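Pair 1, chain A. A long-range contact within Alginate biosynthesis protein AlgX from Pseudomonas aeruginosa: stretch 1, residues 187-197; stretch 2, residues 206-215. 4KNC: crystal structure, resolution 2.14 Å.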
# COMPACT_ATOMS: atom_id res chain seq x y z
N GLY A 187 24.48 -7.11 -11.22
CA GLY A 187 24.00 -8.09 -12.17
C GLY A 187 23.01 -7.47 -13.14
O GLY A 187 22.86 -6.25 -13.18
N LEU A 188 22.36 -8.31 -13.94
CA LEU A 188 21.32 -7.84 -14.82
C LEU A 188 19.97 -8.32 -14.30
O LEU A 188 19.88 -9.39 -13.71
CB LEU A 188 21.56 -8.32 -16.26
CG LEU A 188 22.90 -7.96 -16.90
CD1 LEU A 188 23.05 -8.71 -18.23
CD2 LEU A 188 23.05 -6.45 -17.12
N LEU A 189 18.94 -7.51 -14.50
CA LEU A 189 17.59 -7.87 -14.08
C LEU A 189 16.78 -8.22 -15.32
O LEU A 189 16.62 -7.39 -16.23
CB LEU A 189 16.94 -6.71 -13.31
CG LEU A 189 15.44 -6.83 -12.96
CD1 LEU A 189 15.19 -7.96 -11.96
CD2 LEU A 189 14.87 -5.54 -12.41
N SER A 190 16.27 -9.43 -15.38
CA SER A 190 15.49 -9.84 -16.54
C SER A 190 14.01 -9.62 -16.29
O SER A 190 13.49 -9.97 -15.24
CB SER A 190 15.73 -11.32 -16.84
OG SER A 190 15.25 -12.12 -15.77
N LYS A 191 13.31 -9.06 -17.28
CA LYS A 191 11.86 -8.97 -17.17
C LYS A 191 11.15 -9.15 -18.49
O LYS A 191 11.41 -8.44 -19.46
CB LYS A 191 11.42 -7.64 -16.54
CG LYS A 191 9.91 -7.62 -16.26
CD LYS A 191 9.50 -6.50 -15.33
CE LYS A 191 9.98 -6.76 -13.91
NZ LYS A 191 9.06 -7.66 -13.19
N LEU A 192 10.25 -10.13 -18.53
CA LEU A 192 9.32 -10.23 -19.63
C LEU A 192 8.06 -9.60 -19.07
O LEU A 192 7.48 -10.12 -18.12
CB LEU A 192 9.08 -11.70 -20.02
CG LEU A 192 8.02 -11.96 -21.10
CD1 LEU A 192 8.40 -11.25 -22.39
CD2 LEU A 192 7.78 -13.46 -21.35
N GLY A 193 7.67 -8.46 -19.63
CA GLY A 193 6.64 -7.64 -19.01
C GLY A 193 5.25 -8.25 -18.98
O GLY A 193 4.89 -9.00 -19.90
N THR A 194 4.47 -7.92 -17.95
CA THR A 194 3.09 -8.39 -17.86
C THR A 194 2.20 -7.93 -19.03
O THR A 194 1.25 -8.62 -19.41
CB THR A 194 2.42 -7.96 -16.54
OG1 THR A 194 2.40 -6.53 -16.45
CG2 THR A 194 3.16 -8.54 -15.34
N PHE A 195 2.48 -6.76 -19.60
CA PHE A 195 1.62 -6.28 -20.69
C PHE A 195 1.92 -7.14 -21.91
O PHE A 195 1.02 -7.46 -22.68
CB PHE A 195 1.88 -4.80 -21.07
CG PHE A 195 1.72 -3.80 -19.93
CD1 PHE A 195 1.37 -4.20 -18.65
CD2 PHE A 195 1.96 -2.46 -20.17
CE1 PHE A 195 1.24 -3.26 -17.62
CE2 PHE A 195 1.84 -1.51 -19.13
CZ PHE A 195 1.48 -1.92 -17.86
N HIS A 196 3.20 -7.49 -22.08
CA HIS A 196 3.64 -8.31 -23.21
C HIS A 196 3.04 -9.71 -23.11
O HIS A 196 2.59 -10.26 -24.11
CB HIS A 196 5.17 -8.40 -23.26
CG HIS A 196 5.85 -7.15 -23.74
ND1 HIS A 196 7.14 -6.82 -23.39
CD2 HIS A 196 5.43 -6.18 -24.60
CE1 HIS A 196 7.49 -5.70 -23.99
NE2 HIS A 196 6.48 -5.30 -24.74
N LYS A 197 2.99 -10.26 -21.90
CA LYS A 197 2.38 -11.56 -21.67
C LYS A 197 0.88 -11.52 -21.93
O LYS A 197 0.31 -12.48 -22.49
CB LYS A 197 2.63 -12.05 -20.25
CG LYS A 197 4.08 -12.41 -19.96
CD LYS A 197 4.22 -12.99 -18.57
CE LYS A 197 5.67 -13.01 -18.12
NZ LYS A 197 5.78 -13.37 -16.68
N SER A 206 4.59 -12.10 -29.54
CA SER A 206 5.75 -12.52 -28.78
C SER A 206 6.67 -11.31 -28.62
O SER A 206 7.00 -10.65 -29.60
CB SER A 206 6.48 -13.65 -29.50
OG SER A 206 7.29 -14.38 -28.60
N TYR A 207 7.06 -11.01 -27.38
CA TYR A 207 7.93 -9.86 -27.12
C TYR A 207 9.22 -10.28 -26.41
O TYR A 207 9.25 -11.26 -25.66
CB TYR A 207 7.19 -8.76 -26.34
CG TYR A 207 6.02 -8.12 -27.07
CD1 TYR A 207 4.73 -8.64 -26.97
CD2 TYR A 207 6.21 -6.98 -27.86
CE1 TYR A 207 3.65 -8.05 -27.64
CE2 TYR A 207 5.14 -6.38 -28.53
CZ TYR A 207 3.87 -6.92 -28.42
OH TYR A 207 2.82 -6.32 -29.08
N ALA A 208 10.29 -9.53 -26.65
CA ALA A 208 11.59 -9.84 -26.05
C ALA A 208 11.61 -9.58 -24.55
O ALA A 208 11.07 -8.58 -24.07
CB ALA A 208 12.68 -9.02 -26.72
N THR A 209 12.23 -10.50 -23.81
CA THR A 209 12.55 -10.27 -22.41
C THR A 209 13.54 -9.11 -22.30
O THR A 209 14.52 -9.07 -23.04
CB THR A 209 13.21 -11.50 -21.79
OG1 THR A 209 12.32 -12.60 -21.90
CG2 THR A 209 13.54 -11.25 -20.31
N GLN A 210 13.27 -8.18 -21.40
CA GLN A 210 14.19 -7.06 -21.17
C GLN A 210 15.23 -7.40 -20.11
O GLN A 210 14.94 -8.06 -19.11
CB GLN A 210 13.41 -5.83 -20.71
CG GLN A 210 12.98 -4.90 -21.82
CD GLN A 210 12.54 -3.54 -21.28
OE1 GLN A 210 11.41 -3.37 -20.82
NE2 GLN A 210 13.44 -2.56 -21.34
N TYR A 211 16.45 -6.92 -20.33
CA TYR A 211 17.52 -7.09 -19.35
C TYR A 211 18.07 -5.72 -19.02
O TYR A 211 18.62 -5.06 -19.88
CB TYR A 211 18.64 -7.96 -19.93
CG TYR A 211 18.27 -9.42 -19.95
CD1 TYR A 211 17.50 -9.94 -20.99
CD2 TYR A 211 18.65 -10.27 -18.93
CE1 TYR A 211 17.15 -11.29 -21.00
CE2 TYR A 211 18.30 -11.61 -18.93
CZ TYR A 211 17.55 -12.11 -19.96
OH TYR A 211 17.22 -13.44 -19.95
N VAL A 212 17.88 -5.29 -17.77
CA VAL A 212 18.38 -3.99 -17.33
C VAL A 212 19.37 -4.15 -16.18
O VAL A 212 19.50 -5.24 -15.61
CB VAL A 212 17.22 -3.07 -16.86
CG1 VAL A 212 16.27 -2.81 -18.01
CG2 VAL A 212 16.47 -3.69 -15.68
N ASP A 213 20.04 -3.06 -15.84
CA ASP A 213 21.00 -3.03 -14.73
C ASP A 213 20.32 -3.30 -13.38
O ASP A 213 19.33 -2.65 -13.04
CB ASP A 213 21.70 -1.68 -14.68
CG ASP A 213 22.53 -1.40 -15.91
OD1 ASP A 213 23.08 -2.38 -16.47
OD2 ASP A 213 22.63 -0.22 -16.30
N ARG A 214 20.83 -4.26 -12.63
CA ARG A 214 20.32 -4.49 -11.28
C ARG A 214 21.28 -3.90 -10.23
O ARG A 214 22.49 -4.07 -10.34
CB ARG A 214 20.11 -5.97 -11.03
CG ARG A 214 19.35 -6.26 -9.76
CD ARG A 214 18.93 -7.72 -9.67
NE ARG A 214 20.08 -8.61 -9.56
CZ ARG A 214 20.77 -8.80 -8.44
NH1 ARG A 214 20.43 -8.15 -7.33
NH2 ARG A 214 21.81 -9.63 -8.42
N PHE A 215 20.75 -3.22 -9.22
CA PHE A 215 21.59 -2.56 -8.22
C PHE A 215 21.36 -3.05 -6.80
O PHE A 215 20.25 -3.43 -6.43
CB PHE A 215 21.36 -1.04 -8.25
CG PHE A 215 21.79 -0.38 -9.53
CD1 PHE A 215 20.93 -0.33 -10.62
CD2 PHE A 215 23.05 0.16 -9.66
CE1 PHE A 215 21.32 0.26 -11.80
CE2 PHE A 215 23.45 0.76 -10.84
CZ PHE A 215 22.59 0.81 -11.91
O HOH W 1 9.17 -7.50 -21.82

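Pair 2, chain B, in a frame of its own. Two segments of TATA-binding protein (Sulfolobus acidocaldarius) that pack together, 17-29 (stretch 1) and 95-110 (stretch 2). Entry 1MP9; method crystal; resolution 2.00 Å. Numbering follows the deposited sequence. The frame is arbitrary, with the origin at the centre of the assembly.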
# COMPACT_ATOMS: atom_id res chain seq x y z
N ASN B 17 10.25 -6.37 10.90
CA ASN B 17 9.85 -5.77 12.15
C ASN B 17 8.52 -6.30 12.62
O ASN B 17 7.66 -6.66 11.83
CB ASN B 17 9.71 -4.24 12.02
CG ASN B 17 9.48 -3.57 13.35
OD1 ASN B 17 10.12 -3.94 14.33
ND2 ASN B 17 8.59 -2.58 13.41
N ILE B 18 8.35 -6.32 13.93
CA ILE B 18 7.10 -6.76 14.50
C ILE B 18 6.65 -5.65 15.46
O ILE B 18 7.46 -5.11 16.21
CB ILE B 18 7.27 -8.05 15.31
CG1 ILE B 18 7.69 -9.19 14.38
CG2 ILE B 18 5.94 -8.37 16.06
CD1 ILE B 18 8.04 -10.45 15.10
N VAL B 19 5.38 -5.27 15.39
CA VAL B 19 4.87 -4.27 16.32
C VAL B 19 3.88 -5.04 17.16
O VAL B 19 2.96 -5.68 16.62
CB VAL B 19 4.12 -3.07 15.61
CG1 VAL B 19 3.60 -2.05 16.68
CG2 VAL B 19 5.05 -2.35 14.66
N ALA B 20 4.07 -5.02 18.48
CA ALA B 20 3.16 -5.74 19.36
C ALA B 20 2.74 -4.87 20.55
O ALA B 20 3.40 -3.89 20.89
CB ALA B 20 3.83 -7.07 19.90
N THR B 21 1.68 -5.31 21.20
CA THR B 21 1.11 -4.65 22.35
C THR B 21 1.22 -5.54 23.59
O THR B 21 1.05 -6.76 23.50
CB THR B 21 -0.37 -4.34 22.07
OG1 THR B 21 -0.46 -3.13 21.33
CG2 THR B 21 -1.13 -4.17 23.34
N VAL B 22 1.54 -4.94 24.74
CA VAL B 22 1.63 -5.67 25.98
C VAL B 22 0.79 -4.90 26.97
O VAL B 22 1.10 -3.74 27.28
CB VAL B 22 3.07 -5.78 26.53
CG1 VAL B 22 3.06 -6.53 27.88
CG2 VAL B 22 3.95 -6.50 25.56
N THR B 23 -0.28 -5.52 27.46
CA THR B 23 -1.15 -4.84 28.39
C THR B 23 -0.69 -5.12 29.81
O THR B 23 -0.57 -6.27 30.22
CB THR B 23 -2.60 -5.29 28.20
OG1 THR B 23 -2.97 -5.11 26.82
CG2 THR B 23 -3.53 -4.46 29.06
N LEU B 24 -0.39 -4.06 30.55
CA LEU B 24 0.07 -4.22 31.92
C LEU B 24 -1.09 -4.11 32.91
O LEU B 24 -0.88 -4.05 34.12
CB LEU B 24 1.15 -3.19 32.26
CG LEU B 24 2.41 -3.27 31.41
CD1 LEU B 24 3.48 -2.38 32.00
CD2 LEU B 24 2.90 -4.70 31.34
N ASP B 25 -2.31 -4.07 32.36
CA ASP B 25 -3.55 -4.00 33.14
C ASP B 25 -3.42 -3.20 34.45
O ASP B 25 -3.48 -3.76 35.55
CB ASP B 25 -4.05 -5.43 33.42
CG ASP B 25 -5.47 -5.47 34.00
OD1 ASP B 25 -6.38 -4.79 33.46
OD2 ASP B 25 -5.67 -6.19 35.00
N GLN B 26 -3.23 -1.88 34.31
CA GLN B 26 -3.10 -0.94 35.42
C GLN B 26 -2.74 0.45 34.88
O GLN B 26 -2.05 0.57 33.86
CB GLN B 26 -1.99 -1.36 36.37
CG GLN B 26 -0.67 -1.44 35.67
CD GLN B 26 0.45 -1.75 36.60
OE1 GLN B 26 0.70 -1.00 37.54
NE2 GLN B 26 1.14 -2.86 36.36
N THR B 27 -3.20 1.48 35.57
CA THR B 27 -2.90 2.85 35.18
C THR B 27 -1.50 3.16 35.68
O THR B 27 -1.08 2.67 36.74
CB THR B 27 -3.94 3.78 35.77
OG1 THR B 27 -5.21 3.46 35.18
CG2 THR B 27 -3.59 5.24 35.51
N LEU B 28 -0.76 3.95 34.92
CA LEU B 28 0.62 4.26 35.27
C LEU B 28 0.88 5.75 35.30
O LEU B 28 0.37 6.50 34.48
CB LEU B 28 1.58 3.61 34.26
CG LEU B 28 1.74 2.08 34.12
CD1 LEU B 28 2.54 1.81 32.82
CD2 LEU B 28 2.47 1.46 35.31
N ASP B 29 1.69 6.16 36.27
CA ASP B 29 2.08 7.55 36.42
C ASP B 29 3.42 7.62 35.68
O ASP B 29 4.46 7.19 36.20
CB ASP B 29 2.23 7.89 37.90
CG ASP B 29 2.72 9.32 38.13
OD1 ASP B 29 3.50 9.85 37.30
OD2 ASP B 29 2.35 9.92 39.17
N GLY B 95 10.22 -0.37 40.54
CA GLY B 95 8.96 0.06 41.11
C GLY B 95 7.57 -0.42 40.76
O GLY B 95 6.70 -0.40 41.63
N MET B 96 7.31 -0.83 39.52
CA MET B 96 5.94 -1.24 39.22
C MET B 96 5.70 -2.69 39.57
O MET B 96 6.60 -3.52 39.53
CB MET B 96 5.57 -0.98 37.75
CG MET B 96 6.13 -1.95 36.74
SD MET B 96 5.38 -1.66 35.11
CE MET B 96 3.88 -2.52 35.31
N GLN B 97 4.46 -2.99 39.94
CA GLN B 97 4.08 -4.34 40.32
C GLN B 97 3.12 -4.88 39.28
O GLN B 97 2.39 -4.11 38.65
CB GLN B 97 3.40 -4.35 41.68
CG GLN B 97 4.16 -3.65 42.80
CD GLN B 97 5.59 -4.15 42.95
OE1 GLN B 97 6.37 -4.02 41.98
NE2 GLN B 97 5.95 -4.66 44.04
N LEU B 98 3.13 -6.20 39.11
CA LEU B 98 2.22 -6.84 38.16
C LEU B 98 1.33 -7.83 38.92
O LEU B 98 1.81 -8.65 39.71
CB LEU B 98 3.02 -7.57 37.08
CG LEU B 98 3.50 -6.69 35.91
CD1 LEU B 98 4.49 -5.66 36.42
CD2 LEU B 98 4.13 -7.56 34.85
N THR B 99 0.02 -7.73 38.69
CA THR B 99 -0.91 -8.63 39.36
C THR B 99 -0.89 -9.99 38.68
O THR B 99 -0.86 -11.03 39.34
CB THR B 99 -2.35 -8.07 39.33
OG1 THR B 99 -2.36 -6.75 39.90
CG2 THR B 99 -3.28 -8.95 40.13
N GLY B 100 -0.89 -9.98 37.36
CA GLY B 100 -0.87 -11.22 36.62
C GLY B 100 0.03 -11.17 35.40
O GLY B 100 0.66 -10.14 35.14
N LYS B 101 0.10 -12.28 34.66
CA LYS B 101 0.94 -12.34 33.47
C LYS B 101 0.41 -11.44 32.35
O LYS B 101 -0.75 -11.56 31.94
CB LYS B 101 1.02 -13.78 32.95
CG LYS B 101 1.53 -14.77 33.98
CD LYS B 101 2.90 -14.35 34.51
CE LYS B 101 3.21 -15.01 35.85
NZ LYS B 101 4.47 -14.46 36.42
N PRO B 102 1.24 -10.51 31.87
CA PRO B 102 0.80 -9.62 30.80
C PRO B 102 0.69 -10.40 29.50
O PRO B 102 1.51 -11.26 29.22
CB PRO B 102 1.90 -8.57 30.76
CG PRO B 102 3.13 -9.36 31.18
CD PRO B 102 2.59 -10.16 32.35
N LYS B 103 -0.32 -10.11 28.71
CA LYS B 103 -0.46 -10.81 27.44
C LYS B 103 0.18 -9.97 26.35
O LYS B 103 0.18 -8.74 26.42
CB LYS B 103 -1.94 -11.06 27.10
CG LYS B 103 -2.65 -12.06 28.02
CD LYS B 103 -4.07 -12.31 27.52
CE LYS B 103 -4.81 -13.33 28.37
NZ LYS B 103 -6.21 -13.56 27.88
N ILE B 104 0.71 -10.64 25.34
CA ILE B 104 1.37 -9.99 24.23
C ILE B 104 0.56 -10.21 22.97
O ILE B 104 0.34 -11.35 22.60
CB ILE B 104 2.75 -10.60 24.02
CG1 ILE B 104 3.66 -10.30 25.21
CG2 ILE B 104 3.36 -10.08 22.74
CD1 ILE B 104 5.04 -10.96 25.08
N GLN B 105 0.13 -9.15 22.31
CA GLN B 105 -0.61 -9.30 21.08
C GLN B 105 0.10 -8.64 19.90
O GLN B 105 0.46 -7.46 19.95
CB GLN B 105 -2.03 -8.71 21.20
CG GLN B 105 -2.82 -9.30 22.35
CD GLN B 105 -4.28 -8.85 22.39
OE1 GLN B 105 -5.07 -9.16 21.49
NE2 GLN B 105 -4.65 -8.14 23.45
N ILE B 106 0.31 -9.40 18.84
CA ILE B 106 0.94 -8.82 17.67
C ILE B 106 -0.04 -7.93 16.94
O ILE B 106 -1.17 -8.34 16.61
CB ILE B 106 1.47 -9.90 16.70
CG1 ILE B 106 2.61 -10.66 17.37
CG2 ILE B 106 1.97 -9.24 15.38
CD1 ILE B 106 3.25 -11.74 16.52
N GLN B 107 0.39 -6.70 16.70
CA GLN B 107 -0.41 -5.72 15.98
C GLN B 107 -0.09 -5.71 14.49
O GLN B 107 -0.98 -5.57 13.69
CB GLN B 107 -0.19 -4.30 16.54
CG GLN B 107 -0.59 -4.18 18.00
CD GLN B 107 -1.99 -4.69 18.22
OE1 GLN B 107 -2.91 -4.29 17.51
NE2 GLN B 107 -2.18 -5.58 19.18
N ASN B 108 1.17 -5.85 14.13
CA ASN B 108 1.52 -5.86 12.71
C ASN B 108 2.89 -6.48 12.53
O ASN B 108 3.74 -6.38 13.41
CB ASN B 108 1.57 -4.44 12.10
CG ASN B 108 1.86 -4.44 10.58
OD1 ASN B 108 2.61 -3.60 10.05
ND2 ASN B 108 1.24 -5.35 9.89
N ILE B 109 3.09 -7.11 11.38
CA ILE B 109 4.37 -7.70 11.05
C ILE B 109 4.76 -7.09 9.72
O ILE B 109 3.93 -7.03 8.81
CB ILE B 109 4.26 -9.21 10.89
CG1 ILE B 109 3.91 -9.86 12.23
CG2 ILE B 109 5.61 -9.76 10.35
CD1 ILE B 109 3.78 -11.37 12.16
N VAL B 110 5.97 -6.56 9.60
CA VAL B 110 6.37 -6.03 8.30
C VAL B 110 7.45 -6.99 7.84
O VAL B 110 8.39 -7.28 8.59
CB VAL B 110 6.99 -4.60 8.38
CG1 VAL B 110 7.51 -4.20 6.95
CG2 VAL B 110 5.93 -3.58 8.90

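Pair 1 and pair 2 share a two-stranded antiparallel ladder that runs out into a loop on each strand; fourteen central residues superpose with an RMSD of 0.9 Å. The strand axes approach to 4.3 Å in both, and their directions differ by 136° in pair 1 and 147° in pair 2, so both pairs are antiparallel but clearly twisted, pair 1 the more so.

The best-matched rung pairs Leu A189 with Val A212 and, at the equivalent positions, Thr B21 with Gln B105. Each rung is closed by two backbone hydrogen bonds: Leu A189 N to Val A212 O (2.6 Å) and Val A212 N to Leu A189 O (2.9 Å); Thr B21 N to Gln B105 O and Gln B105 N to Thr B21 O (both 2.8 Å). Because the backbone makes these bonds, side chains are free to vary. In pair 1 two branched apolar residues meet, Leu A189 CB lying 3.9 Å from Val A212 CG2. In pair 2 the polar residues Thr B21 and Gln B105 share the face that Leu A189 and Val A212 share in pair 1. Separately, Thr B21 OG1 touches the aliphatic part of Gln B107, 3.5 Å from Gln B107 CG.

One rung on, the side chains turn to the other face. Ser A190 and Tyr A211 match Val B22 and Ile B104. A small residue suits a broad aromatic neighbour: Ser A190 CA lies over one face of the Tyr A211 ring, and Ser A190 CB comes within 3.3 Å of Tyr A211 CE2. Pair 2 instead joins two branched aliphatic chains, with Val B22 CG2 3.8 Å from Ile B104 CG1. Pro B102, the match of Thr A209, extends this apolar patch, its CB 3.7 Å from Val B22 CG1.

In pair 1 the next rung is closed by Lys A191 N to Gln A210 O (2.6 Å) and Gln A210 N to Lys A191 O (2.7 Å).

Beyond the strands the solutions diverge. Tyr A207 stacks, offset, on His A196, with ring centroids 4.2 Å apart and planes at 11°; flat rings suit such close layering. A water also links His A196 ND1 (2.7 Å from the water O) to Ala A208 O (3.1 Å from it). Tyr A207 falls on Gly B100, which has no side chain to offer. Pair 2 fills its loop end with flexible Met B96, whose CE lies 3.3 Å from Leu B24 CD1, while Gln B26 NE2 donates to Gln B97 O (2.9 Å), satisfying a loop carbonyl.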